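Local coordinates for SusD homolog (Bacteroides ovatus, PDB 4F53), which probably binds mucin O-glycans at the cell surface as a SusD-type outer-membrane lipoprotein with a TPR-like helical fold, at residues Ile87-Phe92 against Ser147-Gln152; Leu115-Arg120 against Asp164-Val169; Val127-Gly132 against Val515-Lys520; Ile134-Val139 against Ala157-Asp162. One frame throughout, in Å; residues are numbered along the deposited sequence.

Contact 1: Ile87-Phe92 against Ser147-Gln152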
# COMPACT_ATOMS: atom_id res chain seq x y z
N ILE A 87 10.89 -11.92 6.26
CA ILE A 87 9.52 -12.14 5.86
C ILE A 87 9.07 -11.31 4.62
O ILE A 87 8.53 -11.96 3.72
CB ILE A 87 8.55 -11.99 7.07
CG1 ILE A 87 8.93 -13.05 8.14
CG2 ILE A 87 7.05 -12.16 6.66
CD1 ILE A 87 8.45 -12.75 9.52
N PRO A 88 9.28 -9.95 4.48
CA PRO A 88 8.77 -9.26 3.28
C PRO A 88 9.51 -9.56 1.98
O PRO A 88 9.13 -9.01 0.92
CB PRO A 88 8.90 -7.77 3.64
CG PRO A 88 9.13 -7.73 5.12
CD PRO A 88 9.88 -8.98 5.41
N PHE A 89 10.57 -10.39 2.03
CA PHE A 89 11.34 -10.75 0.85
C PHE A 89 11.11 -12.23 0.53
O PHE A 89 10.33 -12.54 -0.37
CB PHE A 89 12.84 -10.43 1.04
CG PHE A 89 13.68 -10.44 -0.22
CD1 PHE A 89 13.29 -9.73 -1.36
CD2 PHE A 89 14.89 -11.13 -0.26
CE1 PHE A 89 14.08 -9.74 -2.52
CE2 PHE A 89 15.68 -11.12 -1.42
CZ PHE A 89 15.27 -10.42 -2.54
N ASN A 90 11.71 -13.12 1.33
CA ASN A 90 11.70 -14.57 1.20
C ASN A 90 10.32 -15.19 1.18
O ASN A 90 10.10 -16.09 0.38
CB ASN A 90 12.53 -15.25 2.31
CG ASN A 90 14.02 -15.03 2.17
OD1 ASN A 90 14.54 -13.94 2.39
ND2 ASN A 90 14.74 -16.08 1.80
N ASP A 91 9.40 -14.75 2.06
CA ASP A 91 8.08 -15.36 2.14
C ASP A 91 7.23 -15.10 0.90
O ASP A 91 6.45 -15.98 0.55
CB ASP A 91 7.34 -14.95 3.42
CG ASP A 91 7.86 -15.60 4.70
OD1 ASP A 91 9.06 -15.98 4.73
OD2 ASP A 91 7.07 -15.74 5.65
N PHE A 92 7.42 -13.99 0.18
CA PHE A 92 6.69 -13.80 -1.08
C PHE A 92 7.14 -14.80 -2.14
O PHE A 92 6.29 -15.36 -2.83
CB PHE A 92 6.82 -12.38 -1.62
CG PHE A 92 5.83 -11.41 -1.02
CD1 PHE A 92 4.47 -11.51 -1.32
CD2 PHE A 92 6.26 -10.40 -0.18
CE1 PHE A 92 3.56 -10.61 -0.77
CE2 PHE A 92 5.34 -9.49 0.35
CZ PHE A 92 4.00 -9.60 0.06
N SER A 147 18.74 -16.57 -7.25
CA SER A 147 18.93 -16.22 -8.65
C SER A 147 19.54 -14.81 -8.81
O SER A 147 19.47 -14.01 -7.87
CB SER A 147 17.56 -16.25 -9.35
OG SER A 147 16.84 -17.45 -9.10
N PRO A 148 20.09 -14.46 -10.02
CA PRO A 148 20.54 -13.06 -10.24
C PRO A 148 19.37 -12.06 -10.15
O PRO A 148 18.22 -12.40 -10.47
CB PRO A 148 21.12 -13.10 -11.66
CG PRO A 148 21.39 -14.57 -11.93
CD PRO A 148 20.30 -15.29 -11.23
N TYR A 149 19.66 -10.84 -9.67
CA TYR A 149 18.68 -9.77 -9.48
C TYR A 149 18.61 -8.84 -10.69
O TYR A 149 19.65 -8.44 -11.23
CB TYR A 149 19.02 -8.92 -8.23
CG TYR A 149 18.82 -9.57 -6.88
CD1 TYR A 149 19.25 -10.88 -6.64
CD2 TYR A 149 18.33 -8.84 -5.80
CE1 TYR A 149 19.09 -11.47 -5.38
CE2 TYR A 149 18.21 -9.40 -4.53
CZ TYR A 149 18.59 -10.72 -4.33
OH TYR A 149 18.48 -11.29 -3.09
N ASP A 150 17.40 -8.48 -11.10
CA ASP A 150 17.18 -7.51 -12.16
C ASP A 150 17.19 -6.14 -11.54
O ASP A 150 16.72 -6.00 -10.41
CB ASP A 150 15.81 -7.71 -12.85
CG ASP A 150 15.54 -9.01 -13.58
OD1 ASP A 150 16.50 -9.77 -13.81
OD2 ASP A 150 14.38 -9.25 -13.93
N SER A 151 17.59 -5.13 -12.29
CA SER A 151 17.47 -3.75 -11.84
C SER A 151 15.97 -3.43 -11.68
O SER A 151 15.15 -4.09 -12.32
CB SER A 151 18.16 -2.81 -12.82
OG SER A 151 17.51 -2.78 -14.08
N GLN A 152 15.60 -2.45 -10.83
CA GLN A 152 14.19 -2.11 -10.71
C GLN A 152 13.65 -1.65 -12.09
O GLN A 152 12.53 -2.03 -12.46
CB GLN A 152 13.97 -1.05 -9.64
CG GLN A 152 12.50 -0.77 -9.44
CD GLN A 152 12.25 0.16 -8.30
OE1 GLN A 152 12.53 1.36 -8.37
NE2 GLN A 152 11.62 -0.37 -7.28
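A chi1 of -166° swings the Phe89 ring away from its backbone N, and a chi1 of -71° sets the Tyr149 ring opposite its carbonyl carbon. These torsions send the two rings at each other from opposite directions, with Phe89 CA and Tyr149 CA still 12.7 Å apart. The far ends of the rings do the touching. Tyr149 OH lies at the edge of the Phe89 ring, near its plane, 3.3 Å from Phe89 CE2. Beside it, Phe89 CZ packs 3.7 Å from Tyr149 CE2. The ring planes make an angle of 40° and the centroids are 6.0 Å apart, so the pair is oblique and its overlap is small. No hydrogen bond crosses between the segments. The contact joins helix 82-106, at a kink near Pro88 and Phe89, to the loop that leads from helix 110-131 into helix 152-173 of this TPR-like, largely helical SusD fold. Ser151 is the N-cap of helix 152-173, and its OG bonds the N of Ala154. Other groups close round the two rings. Tyr131 also meets the Phe89 ring, and Ile145 and Pro481 touch Phe89. Val492 and Ala495 of helix 489-502 pack on Tyr149.

Contact 2: Leu115-Arg120 against Asp164-Val169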
# COMPACT_ATOMS: atom_id res chain seq x y z
N LEU A 115 -3.77 -14.47 -16.30
CA LEU A 115 -4.16 -14.09 -14.95
C LEU A 115 -3.04 -14.42 -13.95
O LEU A 115 -2.73 -13.60 -13.10
CB LEU A 115 -5.45 -14.80 -14.56
CG LEU A 115 -6.72 -14.24 -15.16
CD1 LEU A 115 -7.84 -15.21 -14.94
CD2 LEU A 115 -7.06 -12.88 -14.59
N ALA A 116 -2.39 -15.60 -14.09
CA ALA A 116 -1.26 -16.01 -13.25
C ALA A 116 -0.12 -14.97 -13.35
O ALA A 116 0.42 -14.56 -12.33
CB ALA A 116 -0.76 -17.39 -13.67
N GLU A 117 0.18 -14.50 -14.59
CA GLU A 117 1.18 -13.46 -14.84
C GLU A 117 0.76 -12.11 -14.26
O GLU A 117 1.62 -11.39 -13.76
CB GLU A 117 1.46 -13.31 -16.35
CG GLU A 117 2.85 -12.76 -16.65
CD GLU A 117 3.98 -13.66 -16.20
OE1 GLU A 117 3.79 -14.90 -16.14
OE2 GLU A 117 5.07 -13.13 -15.90
N LEU A 118 -0.54 -11.76 -14.34
CA LEU A 118 -1.08 -10.52 -13.77
C LEU A 118 -0.85 -10.51 -12.25
O LEU A 118 -0.41 -9.49 -11.72
CB LEU A 118 -2.57 -10.34 -14.12
CG LEU A 118 -3.27 -9.07 -13.56
CD1 LEU A 118 -2.65 -7.79 -14.11
CD2 LEU A 118 -4.75 -9.09 -13.86
N TYR A 119 -1.12 -11.65 -11.55
CA TYR A 119 -0.93 -11.78 -10.11
C TYR A 119 0.54 -11.65 -9.77
O TYR A 119 0.87 -10.93 -8.84
CB TYR A 119 -1.50 -13.13 -9.59
CG TYR A 119 -2.97 -13.35 -9.89
CD1 TYR A 119 -3.85 -12.27 -10.02
CD2 TYR A 119 -3.49 -14.63 -10.03
CE1 TYR A 119 -5.21 -12.47 -10.28
CE2 TYR A 119 -4.84 -14.84 -10.31
CZ TYR A 119 -5.70 -13.76 -10.41
OH TYR A 119 -7.02 -13.98 -10.69
N ARG A 120 1.42 -12.28 -10.57
CA ARG A 120 2.88 -12.19 -10.44
C ARG A 120 3.36 -10.73 -10.50
O ARG A 120 4.14 -10.33 -9.66
CB ARG A 120 3.56 -12.99 -11.55
CG ARG A 120 5.03 -13.18 -11.30
CD ARG A 120 5.68 -13.68 -12.56
NE ARG A 120 7.11 -13.83 -12.37
CZ ARG A 120 8.00 -13.84 -13.35
NH1 ARG A 120 7.60 -13.70 -14.61
NH2 ARG A 120 9.29 -13.97 -13.08
N ASP A 164 0.99 -5.37 -21.17
CA ASP A 164 0.41 -5.04 -22.49
C ASP A 164 -0.13 -6.30 -23.19
O ASP A 164 -1.21 -6.26 -23.79
CB ASP A 164 1.44 -4.36 -23.40
CG ASP A 164 1.38 -2.84 -23.36
OD1 ASP A 164 0.33 -2.30 -22.96
OD2 ASP A 164 2.38 -2.20 -23.77
N ASN A 165 0.58 -7.44 -23.07
CA ASN A 165 0.14 -8.71 -23.66
C ASN A 165 -1.04 -9.29 -22.89
O ASN A 165 -1.95 -9.80 -23.53
CB ASN A 165 1.30 -9.71 -23.76
CG ASN A 165 2.41 -9.24 -24.70
OD1 ASN A 165 2.15 -8.60 -25.73
ND2 ASN A 165 3.66 -9.51 -24.35
N ILE A 166 -1.06 -9.15 -21.55
CA ILE A 166 -2.15 -9.60 -20.68
C ILE A 166 -3.42 -8.81 -21.03
O ILE A 166 -4.49 -9.39 -21.17
CB ILE A 166 -1.77 -9.47 -19.16
CG1 ILE A 166 -0.68 -10.47 -18.77
CG2 ILE A 166 -3.00 -9.58 -18.21
CD1 ILE A 166 0.09 -10.05 -17.51
N ILE A 167 -3.29 -7.49 -21.20
CA ILE A 167 -4.41 -6.60 -21.56
C ILE A 167 -5.03 -7.07 -22.92
O ILE A 167 -6.26 -7.15 -23.03
CB ILE A 167 -3.92 -5.13 -21.58
CG1 ILE A 167 -3.69 -4.62 -20.14
CG2 ILE A 167 -4.90 -4.21 -22.35
CD1 ILE A 167 -2.82 -3.36 -20.00
N THR A 168 -4.18 -7.40 -23.92
CA THR A 168 -4.59 -7.90 -25.25
C THR A 168 -5.37 -9.22 -25.09
O THR A 168 -6.44 -9.35 -25.66
CB THR A 168 -3.36 -8.05 -26.16
OG1 THR A 168 -2.77 -6.76 -26.34
CG2 THR A 168 -3.69 -8.68 -27.53
N VAL A 169 -4.86 -10.16 -24.27
CA VAL A 169 -5.52 -11.45 -24.01
C VAL A 169 -6.89 -11.22 -23.31
O VAL A 169 -7.89 -11.76 -23.77
CB VAL A 169 -4.61 -12.42 -23.20
CG1 VAL A 169 -5.38 -13.64 -22.71
CG2 VAL A 169 -3.40 -12.84 -24.04
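Apolar contact between Ile166 and segment 115-120 of helix 110-131 makes up the whole of the touch across these segments. Ile166 CD1 reaches furthest. It sits 3.7 Å from Glu117 CB and equally near the backbone N of Leu118, so it rests on the helix surface where these two residues join. The branch CG2, anti to the Ile166 backbone N, turns to the other neighbour and lies 4.2 Å from Leu118 CB. The side chains of Glu117 and Ile166 cross at about a right angle, and only the aliphatic root of Glu117 takes part. Helices 110-131 and 152-173 pack here as neighbours in the TPR-like helical array, with the CA atoms of Leu118 and Ile166 7.1 Å apart. Leu118 also meets Trp193 and Leu200 of helix 190-207.

The polar bonds run within each helix or to other parts of the chain. Glu117 bends at chi2 (63°), which turns its carboxylate away from Ile166. There OE2 takes Arg120 NH1 on its syn lone pair in a salt bridge of 2.9 Å, nearly in the guanidinium plane. Tyr100 OH bonds Glu117 OE1, and Arg120 NE donates to Tyr97 OH. Together these bonds should fix the rotation of both charged groups.

Contact 3: Val127-Gly132 against Val515-Lys520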
# COMPACT_ATOMS: atom_id res chain seq x y z
N VAL A 127 7.14 -6.24 -3.90
CA VAL A 127 8.50 -6.65 -3.57
C VAL A 127 9.54 -5.68 -4.17
O VAL A 127 10.41 -5.22 -3.42
CB VAL A 127 8.79 -8.14 -3.94
CG1 VAL A 127 10.18 -8.56 -3.45
CG2 VAL A 127 7.70 -9.07 -3.38
N THR A 128 9.46 -5.34 -5.48
CA THR A 128 10.42 -4.39 -6.03
C THR A 128 10.21 -2.99 -5.41
O THR A 128 11.18 -2.29 -5.13
CB THR A 128 10.48 -4.37 -7.57
OG1 THR A 128 11.57 -3.52 -7.90
CG2 THR A 128 9.20 -3.84 -8.25
N ASP A 129 8.97 -2.63 -5.10
CA ASP A 129 8.70 -1.34 -4.44
C ASP A 129 9.20 -1.33 -2.99
O ASP A 129 9.37 -0.25 -2.43
CB ASP A 129 7.21 -0.97 -4.51
CG ASP A 129 6.76 -0.57 -5.91
OD1 ASP A 129 7.63 -0.43 -6.80
OD2 ASP A 129 5.55 -0.38 -6.11
N THR A 130 9.48 -2.52 -2.40
CA THR A 130 10.05 -2.61 -1.05
C THR A 130 11.59 -2.57 -1.09
O THR A 130 12.20 -1.94 -0.24
CB THR A 130 9.55 -3.89 -0.33
OG1 THR A 130 8.14 -3.92 -0.35
CG2 THR A 130 10.02 -3.98 1.11
N TYR A 131 12.20 -3.26 -2.07
CA TYR A 131 13.65 -3.49 -2.12
C TYR A 131 14.46 -2.81 -3.21
O TYR A 131 15.64 -2.56 -2.98
CB TYR A 131 13.91 -5.00 -2.24
CG TYR A 131 13.52 -5.72 -0.96
CD1 TYR A 131 14.35 -5.72 0.15
CD2 TYR A 131 12.26 -6.32 -0.84
CE1 TYR A 131 13.96 -6.30 1.35
CE2 TYR A 131 11.85 -6.88 0.37
CZ TYR A 131 12.69 -6.85 1.46
OH TYR A 131 12.27 -7.39 2.64
N GLY A 132 13.86 -2.57 -4.37
CA GLY A 132 14.57 -2.04 -5.53
C GLY A 132 14.90 -3.21 -6.44
O GLY A 132 13.98 -3.96 -6.78
N VAL A 515 15.09 3.82 -4.13
CA VAL A 515 14.92 2.88 -5.23
C VAL A 515 14.87 3.75 -6.53
O VAL A 515 14.76 4.99 -6.46
CB VAL A 515 13.70 1.91 -5.06
CG1 VAL A 515 13.84 1.08 -3.78
CG2 VAL A 515 12.36 2.65 -5.06
N TRP A 516 15.02 3.10 -7.68
CA TRP A 516 15.06 3.73 -9.00
C TRP A 516 13.90 4.76 -9.25
O TRP A 516 14.22 5.88 -9.67
CB TRP A 516 15.08 2.63 -10.07
CG TRP A 516 14.82 3.09 -11.47
CD1 TRP A 516 15.70 3.69 -12.32
CD2 TRP A 516 13.61 2.91 -12.21
NE1 TRP A 516 15.10 3.93 -13.54
CE2 TRP A 516 13.82 3.45 -13.50
CE3 TRP A 516 12.35 2.35 -11.90
CZ2 TRP A 516 12.82 3.45 -14.48
CZ3 TRP A 516 11.38 2.31 -12.89
CH2 TRP A 516 11.61 2.87 -14.15
N TRP A 517 12.62 4.43 -8.99
CA TRP A 517 11.51 5.38 -9.28
C TRP A 517 11.44 6.53 -8.27
O TRP A 517 10.80 7.55 -8.55
CB TRP A 517 10.12 4.67 -9.37
CG TRP A 517 9.74 3.75 -8.23
CD1 TRP A 517 9.61 2.39 -8.29
CD2 TRP A 517 9.32 4.13 -6.90
NE1 TRP A 517 9.23 1.90 -7.06
CE2 TRP A 517 9.05 2.94 -6.19
CE3 TRP A 517 9.17 5.37 -6.23
CZ2 TRP A 517 8.69 2.95 -4.83
CZ3 TRP A 517 8.83 5.37 -4.88
CH2 TRP A 517 8.58 4.17 -4.19
N ASP A 518 12.10 6.37 -7.11
CA ASP A 518 12.07 7.37 -6.03
C ASP A 518 13.11 8.44 -6.31
O ASP A 518 14.12 8.54 -5.62
CB ASP A 518 12.28 6.67 -4.67
CG ASP A 518 12.08 7.53 -3.43
OD1 ASP A 518 11.72 8.72 -3.58
OD2 ASP A 518 12.30 7.01 -2.30
N CYS A 519 12.85 9.25 -7.34
CA CYS A 519 13.82 10.26 -7.74
C CYS A 519 13.16 11.61 -8.01
O CYS A 519 13.66 12.36 -8.86
CB CYS A 519 14.62 9.78 -8.95
SG CYS A 519 13.58 9.27 -10.35
N LYS A 520 12.09 11.96 -7.26
CA LYS A 520 11.44 13.28 -7.36
C LYS A 520 12.49 14.39 -7.08
O LYS A 520 13.29 14.22 -6.13
CB LYS A 520 10.27 13.40 -6.36
CG LYS A 520 9.61 14.76 -6.39
CD LYS A 520 8.49 14.90 -5.41
CE LYS A 520 7.72 16.16 -5.70
NZ LYS A 520 6.69 16.45 -4.69
OXT LYS A 520 12.54 15.37 -7.85
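Asp129 OD1 is gripped by two donors, the indole of Trp517 and Tyr156 OH of helix 152-173. The bond from Trp517 NE1 to Asp129 OD1 is 2.8 Å long but bent, with an N-H...O angle of 139°. The indole N lies above the carboxylate plane, and the two flat groups stand 83° apart. The other oxygen, OD2, forms a salt bridge with Arg207. This buried carboxylate is therefore met on both oxygens, and the positive partner probably favours its charged form. The contact fastens the C-terminal tail of the SusD-type chain to the end of helix 110-131, across 382 intervening residues. Val515 to Asp518 form a type I beta turn. Inside it Val515 CG2 lies over one face of the Trp517 ring, while Val515 CG1 points to the helix end and packs 3.7 Å from Gly132 CA. Gly132 leaves the helix with positive phi (99°); a CB there would crowd both Val515 CG1 and the carbonyl of Tyr131. A leucine in place of Trp517 would probably cost Asp129 OD1 one of its donors and uncover Val515 CG2. Close by, Thr128 OG1 bonds Gly132 O at 2.7 Å, and Gln152 NE2 also reaches that hydroxyl.

Contact 4: Ile134-Val139 against Ala157-Asp162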
# COMPACT_ATOMS: atom_id res chain seq x y z
N ILE A 134 15.48 -6.90 -7.66
CA ILE A 134 14.99 -8.18 -7.11
C ILE A 134 15.19 -9.32 -8.14
O ILE A 134 15.22 -9.04 -9.35
CB ILE A 134 13.46 -8.10 -6.69
CG1 ILE A 134 12.54 -7.74 -7.89
CG2 ILE A 134 13.20 -7.19 -5.46
CD1 ILE A 134 11.09 -8.23 -7.77
N PRO A 135 15.24 -10.61 -7.72
CA PRO A 135 15.20 -11.69 -8.72
C PRO A 135 13.81 -11.69 -9.38
O PRO A 135 12.78 -11.70 -8.69
CB PRO A 135 15.48 -12.97 -7.92
CG PRO A 135 15.72 -12.54 -6.51
CD PRO A 135 15.22 -11.15 -6.34
N TYR A 136 13.78 -11.56 -10.72
CA TYR A 136 12.52 -11.50 -11.46
C TYR A 136 12.59 -12.32 -12.78
O TYR A 136 12.11 -13.46 -12.81
CB TYR A 136 12.05 -10.04 -11.69
CG TYR A 136 10.63 -9.95 -12.18
CD1 TYR A 136 9.56 -10.29 -11.35
CD2 TYR A 136 10.34 -9.60 -13.50
CE1 TYR A 136 8.24 -10.29 -11.82
CE2 TYR A 136 9.03 -9.56 -13.97
CZ TYR A 136 7.98 -9.93 -13.13
OH TYR A 136 6.69 -9.93 -13.59
N SER A 137 13.21 -11.78 -13.83
CA SER A 137 13.30 -12.47 -15.13
C SER A 137 14.16 -13.74 -15.08
O SER A 137 13.97 -14.61 -15.93
CB SER A 137 13.84 -11.54 -16.21
OG SER A 137 15.20 -11.19 -16.01
N LYS A 138 15.07 -13.87 -14.10
CA LYS A 138 15.95 -15.06 -14.06
C LYS A 138 15.62 -16.05 -12.92
O LYS A 138 16.49 -16.85 -12.56
CB LYS A 138 17.42 -14.63 -13.99
CG LYS A 138 17.88 -13.84 -15.20
CD LYS A 138 19.13 -13.08 -14.89
CE LYS A 138 19.60 -12.28 -16.07
NZ LYS A 138 20.72 -11.38 -15.71
N VAL A 139 14.38 -16.02 -12.37
CA VAL A 139 14.00 -16.92 -11.27
C VAL A 139 13.97 -18.39 -11.76
O VAL A 139 13.38 -18.70 -12.81
CB VAL A 139 12.69 -16.54 -10.53
CG1 VAL A 139 12.82 -15.20 -9.82
CG2 VAL A 139 11.48 -16.55 -11.46
N ALA A 157 10.14 -2.52 -16.72
CA ALA A 157 10.05 -2.65 -18.18
C ALA A 157 9.48 -4.01 -18.58
O ALA A 157 8.60 -4.05 -19.44
CB ALA A 157 11.41 -2.43 -18.82
N LYS A 158 9.94 -5.11 -17.95
CA LYS A 158 9.42 -6.44 -18.26
C LYS A 158 7.93 -6.54 -17.84
O LYS A 158 7.10 -6.96 -18.65
CB LYS A 158 10.25 -7.55 -17.60
CG LYS A 158 9.70 -8.93 -17.88
CD LYS A 158 10.58 -10.06 -17.39
CE LYS A 158 9.77 -11.31 -17.08
NZ LYS A 158 8.94 -11.78 -18.23
N MSE A 159 7.58 -6.07 -16.64
CA MSE A 159 6.20 -6.07 -16.14
C MSE A 159 5.27 -5.31 -17.06
O MSE A 159 4.19 -5.83 -17.37
CB MSE A 159 6.12 -5.44 -14.73
CG MSE A 159 6.65 -6.34 -13.61
SE MSE A 159 6.57 -5.35 -11.92
CE MSE A 159 6.98 -6.87 -10.83
N LEU A 160 5.67 -4.10 -17.49
CA LEU A 160 4.82 -3.25 -18.33
C LEU A 160 4.62 -3.88 -19.71
O LEU A 160 3.50 -3.87 -20.22
CB LEU A 160 5.35 -1.80 -18.43
CG LEU A 160 4.98 -0.90 -17.22
CD1 LEU A 160 5.95 0.29 -17.08
CD2 LEU A 160 3.51 -0.40 -17.32
N GLU A 161 5.67 -4.51 -20.26
CA GLU A 161 5.61 -5.19 -21.55
C GLU A 161 4.71 -6.43 -21.46
O GLU A 161 3.91 -6.68 -22.37
CB GLU A 161 7.03 -5.56 -21.98
CG GLU A 161 7.10 -6.30 -23.30
CD GLU A 161 8.49 -6.43 -23.89
OE1 GLU A 161 9.34 -5.54 -23.64
OE2 GLU A 161 8.72 -7.40 -24.64
N ASP A 162 4.84 -7.22 -20.39
CA ASP A 162 4.00 -8.40 -20.18
C ASP A 162 2.55 -7.99 -19.91
O ASP A 162 1.63 -8.64 -20.43
CB ASP A 162 4.55 -9.30 -19.05
CG ASP A 162 5.88 -9.98 -19.38
OD1 ASP A 162 6.25 -10.03 -20.59
OD2 ASP A 162 6.57 -10.41 -18.44
O HOH W 1 5.97 -10.64 -15.93
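Tyr136 reaches from the loop to helix 152-173 and settles against Lys158 and Met159, the three residues with most surface buried here. Its CG is anti to the backbone N (chi1 -168°), which carries the ring out to the helix. On one side of the ring the aliphatic chain of Lys158 passes obliquely, with Lys158 CE 3.6 Å from Tyr136 CE2. Lys158 CD also packs 3.8 Å from Ser137 CB. Met159, present as selenomethionine, meets the phenol end. Its CG is 3.6 Å from Tyr136 OH, and its CE lies 3.8 Å from Tyr136 CE1. The selenium is 5.4 Å from the ring centroid, 26° off the normal, a Met-aromatic contact of oblique geometry.

The polar ends are joined through water. Tyr136 OH donates to a water at 2.5 Å, which in turn donates to Asp162 OD2. The same carboxylate oxygen takes Lys158 NZ on its syn lone pair, 2.7 Å away, in a salt bridge between residues one helical turn apart. The bend of Lys158 at chi4 (56°) turns the amine to that oxygen while CE stays on the ring. A valine in place of Tyr136 would probably leave the water without its phenol donor and open a gap between Lys158 and Met159.

Arg120 of helix 110-131 makes a cation-pi contact with the Tyr136 ring, and Ile121 and Met124 of that helix also touch it. Met204 of helix 190-207 packs on Met159. The Tyr136-Val139 turn is thus set against helix 152-173 with helix 110-131 alongside.

Contact 2 joins two helices; contacts 1 and 4 set the loop between them against helices, and contact 3 brings in the C-terminal tail. Helix 110-131 serves contacts 2 and 3, and helix 152-173 serves contacts 2 and 4. Contacts 1 and 4 have centres 11 Å apart and share the connecting loop: Asp150 OD2 probably bonds Ser137 N at 2.8 Å. Gln152 links contact 1 to contact 3, its OE1 3.1 Å from Trp517 N in a probable hydrogen bond. Contact 4 is nested along the chain inside contact 2. Bound acetate, probably from crystallisation, lies about 5 Å from the Glu117 side chain and, in contact 4, about 4 Å from that of Lys158; a calcium ion is about 10 Å from Lys158.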